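Local coordinates for mandelate racemase/muconate lactonizing enzyme family protein (Bradyrhizobium sp. ORS 278, PDB 3TOY) that belongs to the enolase superfamily, in which an N-terminal alpha-plus-beta capping domain packs against a TIM-type beta/alpha barrel that carries a metal site, at residues M41-R46 against D161-L166; S54-L59 against Y73-T78; T25-T30 against K99-V104; Q66-H71 against L138-G143; T198-I203 against A234-Y239. One frame throughout, in Å; residues are numbered along the deposited sequence. Where two conformers were deposited one is given.

Interaction 1 ties the antiparallel sheet of the capping domain to the barrel; interactions 2, 3 and 4 lie within the capping domain, and interaction 5 joins two barrel helices. Centres of interactions 1 and 2 are about 16 Å apart, and both come near bound calcium, the side chain of Ser-162 to about 6 Å and that of Tyr-77 to about 7 Å. Interactions 3 and 4, their centres about 11 Å apart, meet through Leu-101 and Leu-138 and through Thr-25 and Gln-66. Interaction 5 lies about 51 Å from interaction 3, centre to centre, but touches interaction 1 where Met-202 packs on Val-165 and Leu-166.

Interaction 1: residues M41-R46 against D161-L166; sequences MKRPLR and DSYGVL
Ser-162 meets Leu-45 through its carbonyl oxygen, which has the methyl CD2 of Leu-45 3.9 Å away; its hydroxyl turns to Glu-341. The next residue, Tyr-163, offers the edge of its ring to Arg-43. Its CD1 lies 3.9 Å from Arg-43 NH1 and sits over one face of the guanidinium, toward the rim, with the two planes 89° apart. Arg-43 reaches that far because its chain runs straight out, CG anti to the backbone N (chi1 179°), although the side chain is poorly ordered. At Gly-164 the backbones draw closest, its CA 4.0 Å from that of Leu-45. The same Leu-45 CD2 presses to 3.2 Å from Gly-164 N, a tight fit. This is where the enolase-type domains join: strand 29-47 of the capping domain meets the chain leaving strand 157-162, a barrel strand, and that chain is pinned by main-chain atoms. Val-165 supplies the direct bond, its N donating to Arg-46 O at 2.9 Å. Beside that bond CG2 of Val-165 packs 3.6 Å from CG of Arg-46 in the conformer given, the two side chains pointing the same way. A water links Val-165 O to Pro-44 O, donating to both, and accepts from Arg-46 N. Val-165 O also has Arg-43 NH2 2.6 Å away. Leu-166 follows with CD2 3.5 Å from Arg-43 NH2, its side chain crossing the arginine at about a right angle.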
# COMPACT_ATOMS: atom_id res chain seq x y z
N MET A 41 -5.82 41.23 29.05
CA MET A 41 -6.77 40.12 28.96
C MET A 41 -7.51 39.96 30.28
O MET A 41 -6.88 39.88 31.34
CB MET A 41 -6.02 38.81 28.70
CG MET A 41 -5.26 38.75 27.40
SD MET A 41 -4.41 37.17 27.29
CE MET A 41 -5.72 36.07 27.82
N LYS A 42 -8.84 39.89 30.23
CA LYS A 42 -9.64 39.73 31.44
C LYS A 42 -9.21 38.49 32.22
O LYS A 42 -8.91 38.56 33.41
CB LYS A 42 -11.14 39.65 31.10
N ARG A 43 -9.17 37.36 31.51
CA ARG A 43 -8.87 36.08 32.13
C ARG A 43 -7.63 35.45 31.51
O ARG A 43 -7.56 35.28 30.30
CB ARG A 43 -10.07 35.13 31.96
CG ARG A 43 -9.88 33.74 32.54
CD ARG A 43 -11.09 32.86 32.25
NE ARG A 43 -10.84 31.47 32.61
CZ ARG A 43 -10.09 30.63 31.90
NH1 ARG A 43 -9.50 31.04 30.78
NH2 ARG A 43 -9.93 29.38 32.31
N PRO A 44 -6.64 35.12 32.36
CA PRO A 44 -5.44 34.42 31.90
C PRO A 44 -5.80 33.08 31.27
O PRO A 44 -6.68 32.37 31.76
CB PRO A 44 -4.63 34.21 33.20
CG PRO A 44 -5.63 34.38 34.31
CD PRO A 44 -6.59 35.41 33.80
N LEU A 45 -5.12 32.75 30.18
CA LEU A 45 -5.34 31.49 29.48
C LEU A 45 -4.19 30.53 29.72
O LEU A 45 -3.14 30.61 29.08
CB LEU A 45 -5.52 31.76 27.99
CG LEU A 45 -6.72 32.65 27.67
CD1 LEU A 45 -6.41 33.62 26.54
CD2 LEU A 45 -7.93 31.80 27.35
N ARG A 46 -4.36 29.64 30.68
CA ARG A 46 -3.32 28.67 31.00
C ARG A 46 -3.36 27.52 30.00
O ARG A 46 -4.42 26.98 29.70
CB ARG A 46 -3.50 28.16 32.43
CG ARG A 46 -2.78 26.85 32.72
CD ARG A 46 -1.27 26.99 32.82
NE ARG A 46 -0.64 25.69 33.03
CZ ARG A 46 0.64 25.42 32.80
NH1 ARG A 46 1.45 26.37 32.37
NH2 ARG A 46 1.10 24.19 33.03
N ASP A 161 -16.42 29.27 22.20
CA ASP A 161 -15.70 30.14 23.11
C ASP A 161 -14.45 29.43 23.62
O ASP A 161 -14.52 28.36 24.22
CB ASP A 161 -16.63 30.53 24.27
CG ASP A 161 -16.30 31.89 24.86
OD1 ASP A 161 -15.43 32.60 24.32
OD2 ASP A 161 -16.94 32.24 25.88
N SER A 162 -13.30 30.06 23.40
CA SER A 162 -12.04 29.39 23.57
C SER A 162 -11.36 29.82 24.86
O SER A 162 -10.97 30.98 25.01
CB SER A 162 -11.18 29.68 22.33
OG SER A 162 -10.01 28.89 22.31
N TYR A 163 -11.21 28.88 25.78
CA TYR A 163 -10.62 29.14 27.09
C TYR A 163 -9.29 28.43 27.32
O TYR A 163 -8.90 27.53 26.56
CB TYR A 163 -11.61 28.72 28.17
CG TYR A 163 -12.86 29.58 28.21
CD1 TYR A 163 -12.89 30.75 28.96
CD2 TYR A 163 -14.00 29.21 27.53
CE1 TYR A 163 -14.04 31.54 29.01
CE2 TYR A 163 -15.15 29.99 27.57
CZ TYR A 163 -15.16 31.15 28.32
OH TYR A 163 -16.30 31.93 28.37
N GLY A 164 -8.59 28.83 28.38
CA GLY A 164 -7.44 28.09 28.85
C GLY A 164 -7.98 26.96 29.70
O GLY A 164 -9.11 26.53 29.51
N VAL A 165 -7.17 26.46 30.63
CA VAL A 165 -7.66 25.44 31.55
C VAL A 165 -8.86 25.99 32.32
O VAL A 165 -8.81 27.11 32.84
CB VAL A 165 -6.56 25.02 32.55
CG1 VAL A 165 -7.11 24.06 33.60
CG2 VAL A 165 -5.35 24.43 31.81
N LEU A 166 -9.94 25.23 32.35
CA LEU A 166 -11.13 25.62 33.10
C LEU A 166 -11.29 24.81 34.37
O LEU A 166 -10.75 23.71 34.51
CB LEU A 166 -12.40 25.47 32.25
CG LEU A 166 -12.64 26.51 31.15
CD1 LEU A 166 -13.70 26.04 30.18
CD2 LEU A 166 -13.02 27.87 31.75
O HOH W 1 -6.69 29.25 32.19

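Interaction 2: residues S54-L59 against Y73-T78; sequences SGPLVL and YLFAYT
Leu-57 and Phe-75 form the apolar centre, with CD2 of Leu-57 coming to the edge of the phenyl ring 4.0 Å from CD1. A chi1 of 171° swings the Phe-75 ring to the far side from its own N, which lays it alongside Pro-56, both pointing the same way, and brings CE1 to 3.8 Å from Pro-56 CD. Phe-345 stacks on the same ring. On this face too, CD2 of Leu-59 packs 3.6 Å from CB of Tyr-73. On the other face Val-58 and Leu-74 touch, CB to CB 4.2 Å, covered by Leu-82 and Leu-85 of helix 82-95 on the Val-58 side. These residues belong to the beta hairpin of strands 50-64 and 69-75 in the capping domain's antiparallel sheet. Val-58 and Leu-74 are its hydrogen-bonded pair here: each N donates to the other's O, 2.9 Å from Val-58 N to Leu-74 O. Leu-57 with Phe-75 and Leu-59 with Tyr-73 are non-hydrogen-bonded pairs. Past the last strand residue, Ala-76 N still donates to Pro-56 O at 2.8 Å. From there the chain bends back, placing Tyr-77 N over the centre of the Phe-75 ring. Tyr-77 packs on Leu-116 and Thr-78 on Leu-117 of a second subunit. At the polar margin the hydroxyl of Tyr-73 is hydrogen-bonded to Glu-325.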
# COMPACT_ATOMS: atom_id res chain seq x y z
N SER A 54 -1.77 38.12 28.35
CA SER A 54 -1.89 39.40 27.68
C SER A 54 -1.94 39.13 26.19
O SER A 54 -1.80 37.98 25.76
CB SER A 54 -0.69 40.28 28.00
OG SER A 54 0.49 39.69 27.48
N GLY A 55 -2.12 40.18 25.40
CA GLY A 55 -2.18 40.02 23.95
C GLY A 55 -1.11 40.80 23.21
O GLY A 55 -1.32 41.97 22.86
N PRO A 56 0.05 40.17 22.96
CA PRO A 56 1.05 40.83 22.13
C PRO A 56 0.62 40.79 20.67
O PRO A 56 0.52 39.71 20.08
CB PRO A 56 2.33 40.01 22.39
CG PRO A 56 1.88 38.71 22.99
CD PRO A 56 0.44 38.80 23.37
N LEU A 57 0.32 41.97 20.10
CA LEU A 57 -0.17 42.07 18.72
C LEU A 57 0.73 42.96 17.88
O LEU A 57 1.40 43.85 18.40
CB LEU A 57 -1.58 42.64 18.67
CG LEU A 57 -2.64 42.15 19.65
CD1 LEU A 57 -4.00 42.83 19.38
CD2 LEU A 57 -2.77 40.63 19.52
N VAL A 58 0.75 42.72 16.58
CA VAL A 58 1.38 43.62 15.62
C VAL A 58 0.29 44.16 14.71
O VAL A 58 -0.43 43.40 14.06
CB VAL A 58 2.46 42.91 14.78
CG1 VAL A 58 2.97 43.81 13.63
CG2 VAL A 58 3.61 42.43 15.66
N LEU A 59 0.14 45.49 14.68
CA LEU A 59 -0.91 46.13 13.89
C LEU A 59 -0.29 46.66 12.62
O LEU A 59 0.71 47.39 12.67
CB LEU A 59 -1.55 47.27 14.70
CG LEU A 59 -1.91 46.94 16.15
CD1 LEU A 59 -2.54 48.15 16.87
CD2 LEU A 59 -2.85 45.71 16.20
N TYR A 73 -3.98 42.56 11.70
CA TYR A 73 -3.09 42.36 12.85
C TYR A 73 -2.64 40.90 12.98
O TYR A 73 -3.30 39.96 12.47
CB TYR A 73 -3.74 42.83 14.17
CG TYR A 73 -4.82 41.89 14.69
CD1 TYR A 73 -4.50 40.85 15.56
CD2 TYR A 73 -6.14 42.04 14.29
CE1 TYR A 73 -5.49 39.96 16.02
CE2 TYR A 73 -7.13 41.18 14.74
CZ TYR A 73 -6.79 40.14 15.60
OH TYR A 73 -7.77 39.30 16.04
N LEU A 74 -1.52 40.74 13.66
CA LEU A 74 -0.96 39.45 14.04
C LEU A 74 -0.99 39.30 15.55
O LEU A 74 -0.68 40.25 16.27
CB LEU A 74 0.49 39.37 13.58
CG LEU A 74 0.74 39.59 12.09
CD1 LEU A 74 2.24 39.62 11.84
CD2 LEU A 74 0.07 38.50 11.26
N PHE A 75 -1.41 38.12 16.02
CA PHE A 75 -1.15 37.71 17.41
C PHE A 75 0.24 37.13 17.40
O PHE A 75 0.54 36.24 16.59
CB PHE A 75 -2.16 36.66 17.87
CG PHE A 75 -1.82 36.04 19.20
CD1 PHE A 75 -1.92 36.78 20.38
CD2 PHE A 75 -1.39 34.72 19.28
CE1 PHE A 75 -1.62 36.21 21.58
CE2 PHE A 75 -1.08 34.15 20.50
CZ PHE A 75 -1.19 34.89 21.65
N ALA A 76 1.10 37.63 18.29
CA ALA A 76 2.51 37.32 18.21
C ALA A 76 2.97 36.26 19.20
O ALA A 76 4.17 35.91 19.23
CB ALA A 76 3.34 38.61 18.38
N TYR A 77 2.04 35.74 19.99
CA TYR A 77 2.33 34.71 20.99
C TYR A 77 3.14 35.19 22.20
O TYR A 77 2.76 34.93 23.34
CB TYR A 77 3.04 33.51 20.36
CG TYR A 77 2.07 32.59 19.63
CD1 TYR A 77 1.39 31.58 20.31
CD2 TYR A 77 1.83 32.73 18.27
CE1 TYR A 77 0.49 30.73 19.64
CE2 TYR A 77 0.93 31.89 17.59
CZ TYR A 77 0.28 30.90 18.29
OH TYR A 77 -0.61 30.06 17.63
N THR A 78 4.27 35.85 21.94
CA THR A 78 5.21 36.27 22.99
C THR A 78 5.79 37.66 22.66
O THR A 78 5.92 38.01 21.49
CB THR A 78 6.35 35.24 23.18
OG1 THR A 78 7.31 35.74 24.12
CG2 THR A 78 7.07 34.96 21.85

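Interaction 3: residues T25-T30 against K99-V104; sequences TTAAIT and KALVPV
Two main-chain bonds straddle Ala-28 and Ala-100, whose CA atoms lie 4.3 Å apart: Ile-29 N donates to Lys-99 O at 2.9 Å, nearly straight (168° at the hydrogen), and Leu-101 N donates to Ala-27 O, also at 2.9 Å. They make a single beta bridge, and the touching parts, 26-29 and 99-102, run 123° apart. Leu-101 carries most of the side-chain packing. With chi1 at -176° its CG is trans to the main-chain nitrogen, and the branches part company: CD2 goes to CB of Ala-27 at 4.3 Å, while CD1 goes to CG1 of Ile-29 at 4.2 Å. In the capping domain this bridge fastens the chain entering strand 29-47 to the connection that leads into helix 103-113. Leu-101 is the centre of an inverse gamma turn, and Val-102 right after it is the N-cap of that helix. Leu-138 of helix 122-142 packs on Leu-101, and Leu-106 of helix 103-113 on Ile-29. Farther out, Thr-26 turns its methyl rather than its hydroxyl inward, CG2 being 3.9 Å from Leu-101 O. Thr-26 and Val-102 also pack on Glu-148 and Gly-151 of a third subunit.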
# COMPACT_ATOMS: atom_id res chain seq x y z
N THR A 25 -8.27 52.33 -13.04
CA THR A 25 -6.85 52.10 -12.66
C THR A 25 -6.70 51.52 -11.24
O THR A 25 -7.42 51.91 -10.32
CB THR A 25 -6.04 53.39 -12.79
OG1 THR A 25 -4.72 53.19 -12.24
CG2 THR A 25 -6.73 54.53 -12.04
N THR A 26 -5.75 50.60 -11.09
CA THR A 26 -5.55 49.86 -9.83
C THR A 26 -4.69 50.60 -8.81
O THR A 26 -3.67 51.19 -9.15
CB THR A 26 -4.90 48.48 -10.11
OG1 THR A 26 -5.69 47.75 -11.07
CG2 THR A 26 -4.77 47.67 -8.84
N ALA A 27 -5.09 50.55 -7.54
CA ALA A 27 -4.31 51.20 -6.49
C ALA A 27 -2.87 50.67 -6.42
O ALA A 27 -2.60 49.50 -6.71
CB ALA A 27 -5.01 51.08 -5.13
N ALA A 28 -1.95 51.54 -6.03
CA ALA A 28 -0.58 51.14 -5.72
C ALA A 28 -0.30 51.35 -4.25
O ALA A 28 -0.92 52.19 -3.60
CB ALA A 28 0.43 51.89 -6.57
N ILE A 29 0.60 50.54 -3.73
CA ILE A 29 1.04 50.64 -2.36
C ILE A 29 2.01 51.80 -2.28
O ILE A 29 2.86 51.95 -3.17
CB ILE A 29 1.75 49.34 -1.93
CG1 ILE A 29 0.73 48.18 -1.91
CG2 ILE A 29 2.46 49.50 -0.59
CD1 ILE A 29 1.38 46.80 -2.05
N THR A 30 1.89 52.62 -1.23
CA THR A 30 2.81 53.75 -1.02
C THR A 30 3.70 53.50 0.19
O THR A 30 4.84 53.97 0.25
CB THR A 30 2.05 55.08 -0.85
OG1 THR A 30 1.06 54.95 0.18
CG2 THR A 30 1.36 55.48 -2.15
N LYS A 99 4.25 49.10 -6.03
CA LYS A 99 3.61 47.92 -6.63
C LYS A 99 2.09 48.00 -6.62
O LYS A 99 1.48 48.53 -5.68
CB LYS A 99 4.05 46.65 -5.88
CG LYS A 99 5.56 46.44 -5.85
CD LYS A 99 5.97 45.36 -6.84
CE LYS A 99 7.46 45.07 -6.77
NZ LYS A 99 8.25 46.09 -7.52
N ALA A 100 1.48 47.45 -7.65
CA ALA A 100 0.03 47.36 -7.77
C ALA A 100 -0.55 46.45 -6.68
O ALA A 100 0.05 45.44 -6.31
CB ALA A 100 -0.34 46.83 -9.17
N LEU A 101 -1.70 46.85 -6.15
CA LEU A 101 -2.36 46.16 -5.05
C LEU A 101 -3.11 44.97 -5.64
O LEU A 101 -4.31 45.05 -5.95
CB LEU A 101 -3.34 47.10 -4.33
CG LEU A 101 -4.07 46.61 -3.09
CD1 LEU A 101 -3.12 46.46 -1.94
CD2 LEU A 101 -5.22 47.57 -2.73
N VAL A 102 -2.37 43.88 -5.83
CA VAL A 102 -2.89 42.69 -6.50
C VAL A 102 -2.44 41.52 -5.64
O VAL A 102 -1.32 41.07 -5.77
CB VAL A 102 -2.33 42.55 -7.93
CG1 VAL A 102 -2.86 41.30 -8.60
CG2 VAL A 102 -2.73 43.79 -8.80
N PRO A 103 -3.30 41.06 -4.71
CA PRO A 103 -2.90 40.08 -3.68
C PRO A 103 -2.21 38.83 -4.22
O PRO A 103 -1.18 38.42 -3.69
CB PRO A 103 -4.23 39.74 -3.00
CG PRO A 103 -5.01 41.06 -3.10
CD PRO A 103 -4.68 41.55 -4.49
N VAL A 104 -2.77 38.22 -5.25
CA VAL A 104 -2.20 36.99 -5.81
C VAL A 104 -0.80 37.23 -6.35
O VAL A 104 0.13 36.43 -6.13
CB VAL A 104 -3.12 36.42 -6.90
CG1 VAL A 104 -2.45 35.26 -7.66
CG2 VAL A 104 -4.44 36.01 -6.26

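Interaction 4: residues Q66-H71 against L138-G143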
# COMPACT_ATOMS: atom_id res chain seq x y z
N GLN A 66 -4.80 55.71 -3.13
CA GLN A 66 -6.21 55.99 -3.43
C GLN A 66 -7.04 56.29 -2.19
O GLN A 66 -8.24 56.01 -2.14
CB GLN A 66 -6.83 54.87 -4.29
CG GLN A 66 -6.23 54.78 -5.68
CD GLN A 66 -6.97 53.81 -6.59
OE1 GLN A 66 -7.97 53.22 -6.20
NE2 GLN A 66 -6.48 53.66 -7.82
N GLY A 67 -6.38 56.87 -1.19
CA GLY A 67 -7.08 57.39 -0.01
C GLY A 67 -7.51 56.32 0.96
O GLY A 67 -8.32 56.58 1.86
N VAL A 68 -6.97 55.11 0.80
CA VAL A 68 -7.28 54.01 1.70
C VAL A 68 -6.02 53.40 2.30
O VAL A 68 -5.01 53.24 1.60
CB VAL A 68 -8.06 52.88 1.00
CG1 VAL A 68 -7.88 51.57 1.76
CG2 VAL A 68 -9.54 53.24 0.88
N THR A 69 -6.10 53.04 3.57
CA THR A 69 -5.06 52.29 4.24
C THR A 69 -5.60 50.94 4.71
O THR A 69 -6.53 50.88 5.52
CB THR A 69 -4.45 53.09 5.41
OG1 THR A 69 -3.83 54.27 4.89
CG2 THR A 69 -3.40 52.27 6.15
N GLY A 70 -5.01 49.86 4.18
CA GLY A 70 -5.40 48.50 4.58
C GLY A 70 -4.85 48.18 5.96
O GLY A 70 -3.74 48.58 6.31
N HIS A 71 -5.63 47.45 6.75
CA HIS A 71 -5.23 47.09 8.08
C HIS A 71 -5.32 45.57 8.27
O HIS A 71 -6.17 44.92 7.67
CB HIS A 71 -6.17 47.71 9.12
CG HIS A 71 -6.37 49.19 8.97
ND1 HIS A 71 -5.40 50.11 9.34
CD2 HIS A 71 -7.42 49.91 8.52
CE1 HIS A 71 -5.85 51.33 9.12
NE2 HIS A 71 -7.08 51.24 8.63
N LEU A 138 -8.49 46.36 -0.54
CA LEU A 138 -9.36 46.17 -1.69
C LEU A 138 -10.82 46.31 -1.29
O LEU A 138 -11.64 46.89 -2.01
CB LEU A 138 -9.11 44.80 -2.34
CG LEU A 138 -7.86 44.60 -3.20
CD1 LEU A 138 -7.83 43.15 -3.70
CD2 LEU A 138 -7.80 45.58 -4.37
N GLY A 139 -11.17 45.76 -0.13
CA GLY A 139 -12.54 45.83 0.35
C GLY A 139 -12.92 47.28 0.66
O GLY A 139 -14.00 47.74 0.29
N GLN A 140 -12.05 47.99 1.35
CA GLN A 140 -12.30 49.40 1.67
C GLN A 140 -12.48 50.19 0.38
O GLN A 140 -13.40 51.00 0.27
CB GLN A 140 -11.16 50.01 2.47
CG GLN A 140 -11.11 49.59 3.94
CD GLN A 140 -10.10 50.39 4.73
OE1 GLN A 140 -10.23 51.61 4.89
NE2 GLN A 140 -9.08 49.72 5.24
N LEU A 141 -11.61 49.95 -0.59
CA LEU A 141 -11.67 50.67 -1.86
C LEU A 141 -12.97 50.40 -2.60
O LEU A 141 -13.45 51.26 -3.34
CB LEU A 141 -10.46 50.37 -2.74
CG LEU A 141 -9.14 50.97 -2.29
CD1 LEU A 141 -7.97 50.23 -2.89
CD2 LEU A 141 -9.09 52.46 -2.71
N ALA A 142 -13.53 49.20 -2.41
CA ALA A 142 -14.82 48.87 -3.02
C ALA A 142 -16.00 49.24 -2.14
O ALA A 142 -17.14 49.19 -2.57
CB ALA A 142 -14.87 47.36 -3.36
N GLY A 143 -15.74 49.58 -0.89
CA GLY A 143 -16.81 49.84 0.07
C GLY A 143 -17.61 48.58 0.40
O GLY A 143 -18.83 48.65 0.64
O HOH W 2 -8.48 53.59 5.01
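Val-68 wedges between Gln-140 and Leu-141, at the point where the start of strand 69-75 meets the end of helix 122-142, a sheet-on-helix contact of the alpha-plus-beta capping domain. Its two methyls divide the work. CG1 packs 3.7 Å from CB of Gln-140, and CG2 lies 3.7 Å from CD2 of Leu-141. The isopropyl group thus sits in the angle between two consecutive helix side chains, both slanted across it. Leu-141 CD2 also reaches the turn before the strand, 3.7 Å from CB of Gln-66, and those two side chains cross at about a right angle; the amide nitrogen of Gln-66 is bonded to Thr-25 O. Gln-140, its CG beside the backbone N (chi1 -75°), reaches out from the helix past Val-68 CG1 and sets its amide at Thr-69. Both ends of that amide are engaged there. NE2 donates to Thr-69 O at 2.8 Å, from above the carbonyl plane, some 42° out of it, and also to Asp-136 one helical turn back. OE1 accepts from a water at 2.6 Å, and the same water takes the N-H of Thr-69. The amide is therefore held from several directions, and its rotation is fixed. His-71 lies beyond, its ring plane only 15° from that of the amide, anchored through ND1 to Asp-61. Just past the contact the helix ends in a Schellman motif at Gly-143. CD2 of His-71 comes to 3.7 Å from Gln-140 NE2, the two side chains crossing at about a right angle.

Interaction 5: residues T198-I203 against A234-Y239; sequences TDEAMI and ARLADY
Neighbouring helices of the barrel's outer layer, 196-210 and 226-236, meet here, with Glu-200 and Ile-203 of the first packing against Leu-236 of the second and Tyr-239 in the chain that follows. The polar link is Tyr-239 OH, which donates to Glu-200 OE2 at 2.8 Å. The carboxylate uses its anti lone pair, on the side away from its other oxygen, and its plane stands 75° from that of the ring; OE2 lies at the ring's edge, near its plane. Glu-200 gets there with chi1 at -174° and its chain extended beyond CG; CG itself passes 3.4 Å from Tyr-239 OH. Arg-235 NE stands 4.6 Å from Glu-200 OE1, too far for contact, yet its charge probably favours the carboxylate form. A long, weak ion pair carries Arg-235 on to Asp-240 of a fourth subunit. Nearer the barrel strands the contact turns apolar. CG2 of Ile-203 rests against the root of the tyrosine, 3.5 Å from its CB and 3.6 Å from CG, with the side chains crossing at a slant. Leu-236 points CD2 at the helix backbone, 3.9 Å from Glu-200 CA, and the same methyl lies 4.3 Å from Ile-203 CG1. Leu-236 packs in turn on Leu-218 of strand 215-219, beneath the helices. Asp-199 adds a second polar tie between the helices, a salt bridge to Arg-232 one turn before Leu-236. With that strand running between the two helices in sequence, this is the side-by-side packing of successive beta/alpha units in a TIM-type barrel.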
# COMPACT_ATOMS: atom_id res chain seq x y z
N THR A 198 -6.08 14.61 35.93
CA THR A 198 -6.40 16.03 35.88
C THR A 198 -7.29 16.41 34.69
O THR A 198 -8.27 17.15 34.84
CB THR A 198 -5.11 16.86 35.88
OG1 THR A 198 -4.44 16.66 37.13
CG2 THR A 198 -5.41 18.33 35.70
N ASP A 199 -6.97 15.87 33.52
CA ASP A 199 -7.77 16.14 32.34
C ASP A 199 -9.16 15.59 32.53
O ASP A 199 -10.15 16.23 32.19
CB ASP A 199 -7.17 15.46 31.10
CG ASP A 199 -5.83 16.03 30.69
OD1 ASP A 199 -5.56 17.23 30.94
OD2 ASP A 199 -5.05 15.26 30.08
N GLU A 200 -9.24 14.38 33.07
CA GLU A 200 -10.53 13.74 33.18
C GLU A 200 -11.41 14.45 34.22
O GLU A 200 -12.59 14.65 34.00
CB GLU A 200 -10.40 12.26 33.51
CG GLU A 200 -11.73 11.55 33.48
CD GLU A 200 -11.61 10.04 33.50
OE1 GLU A 200 -10.47 9.53 33.59
OE2 GLU A 200 -12.66 9.37 33.45
N ALA A 201 -10.81 14.83 35.34
CA ALA A 201 -11.54 15.60 36.36
C ALA A 201 -12.12 16.86 35.73
O ALA A 201 -13.29 17.18 35.91
CB ALA A 201 -10.60 15.98 37.52
N MET A 202 -11.28 17.59 35.00
CA MET A 202 -11.73 18.84 34.37
C MET A 202 -12.90 18.63 33.43
O MET A 202 -13.91 19.33 33.52
CB MET A 202 -10.60 19.51 33.61
CG MET A 202 -11.05 20.83 32.97
SD MET A 202 -9.80 21.58 31.91
CE MET A 202 -10.06 20.64 30.39
N ILE A 203 -12.78 17.66 32.52
CA ILE A 203 -13.79 17.41 31.50
C ILE A 203 -15.07 16.91 32.13
O ILE A 203 -16.16 17.34 31.77
CB ILE A 203 -13.31 16.34 30.52
CG1 ILE A 203 -12.17 16.89 29.68
CG2 ILE A 203 -14.45 15.87 29.66
CD1 ILE A 203 -12.59 18.07 28.83
N ALA A 234 -8.58 7.56 24.64
CA ALA A 234 -9.49 6.44 24.87
C ALA A 234 -10.24 6.59 26.20
O ALA A 234 -11.41 6.19 26.33
CB ALA A 234 -8.74 5.13 24.84
N ARG A 235 -9.57 7.16 27.17
CA ARG A 235 -10.14 7.28 28.50
C ARG A 235 -11.12 8.45 28.56
O ARG A 235 -11.95 8.53 29.47
CB ARG A 235 -9.02 7.44 29.53
CG ARG A 235 -8.11 6.21 29.58
CD ARG A 235 -8.64 5.16 30.57
NE ARG A 235 -8.54 5.67 31.94
CZ ARG A 235 -7.50 5.48 32.74
NH1 ARG A 235 -6.46 4.76 32.32
NH2 ARG A 235 -7.48 6.01 33.96
N LEU A 236 -11.02 9.36 27.60
CA LEU A 236 -11.90 10.53 27.56
C LEU A 236 -13.10 10.37 26.62
O LEU A 236 -13.96 11.26 26.51
CB LEU A 236 -11.12 11.77 27.13
CG LEU A 236 -10.04 12.25 28.10
CD1 LEU A 236 -9.13 13.28 27.44
CD2 LEU A 236 -10.71 12.81 29.36
N ALA A 237 -13.15 9.25 25.91
CA ALA A 237 -14.19 9.09 24.88
C ALA A 237 -15.63 9.04 25.44
O ALA A 237 -16.60 9.19 24.70
CB ALA A 237 -13.89 7.87 24.03
N ASP A 238 -15.78 8.84 26.75
CA ASP A 238 -17.11 8.78 27.36
C ASP A 238 -17.77 10.14 27.59
O ASP A 238 -18.91 10.22 28.04
CB ASP A 238 -17.05 8.03 28.70
CG ASP A 238 -16.95 6.54 28.52
OD1 ASP A 238 -17.47 6.02 27.50
OD2 ASP A 238 -16.35 5.87 29.39
N TYR A 239 -17.06 11.22 27.29
CA TYR A 239 -17.58 12.55 27.59
C TYR A 239 -18.12 13.29 26.38
O TYR A 239 -18.49 14.46 26.47
CB TYR A 239 -16.52 13.37 28.30
CG TYR A 239 -16.11 12.71 29.60
CD1 TYR A 239 -16.91 12.81 30.73
CD2 TYR A 239 -14.92 11.98 29.68
CE1 TYR A 239 -16.54 12.20 31.92
CE2 TYR A 239 -14.55 11.37 30.86
CZ TYR A 239 -15.37 11.48 31.98
OH TYR A 239 -15.00 10.87 33.16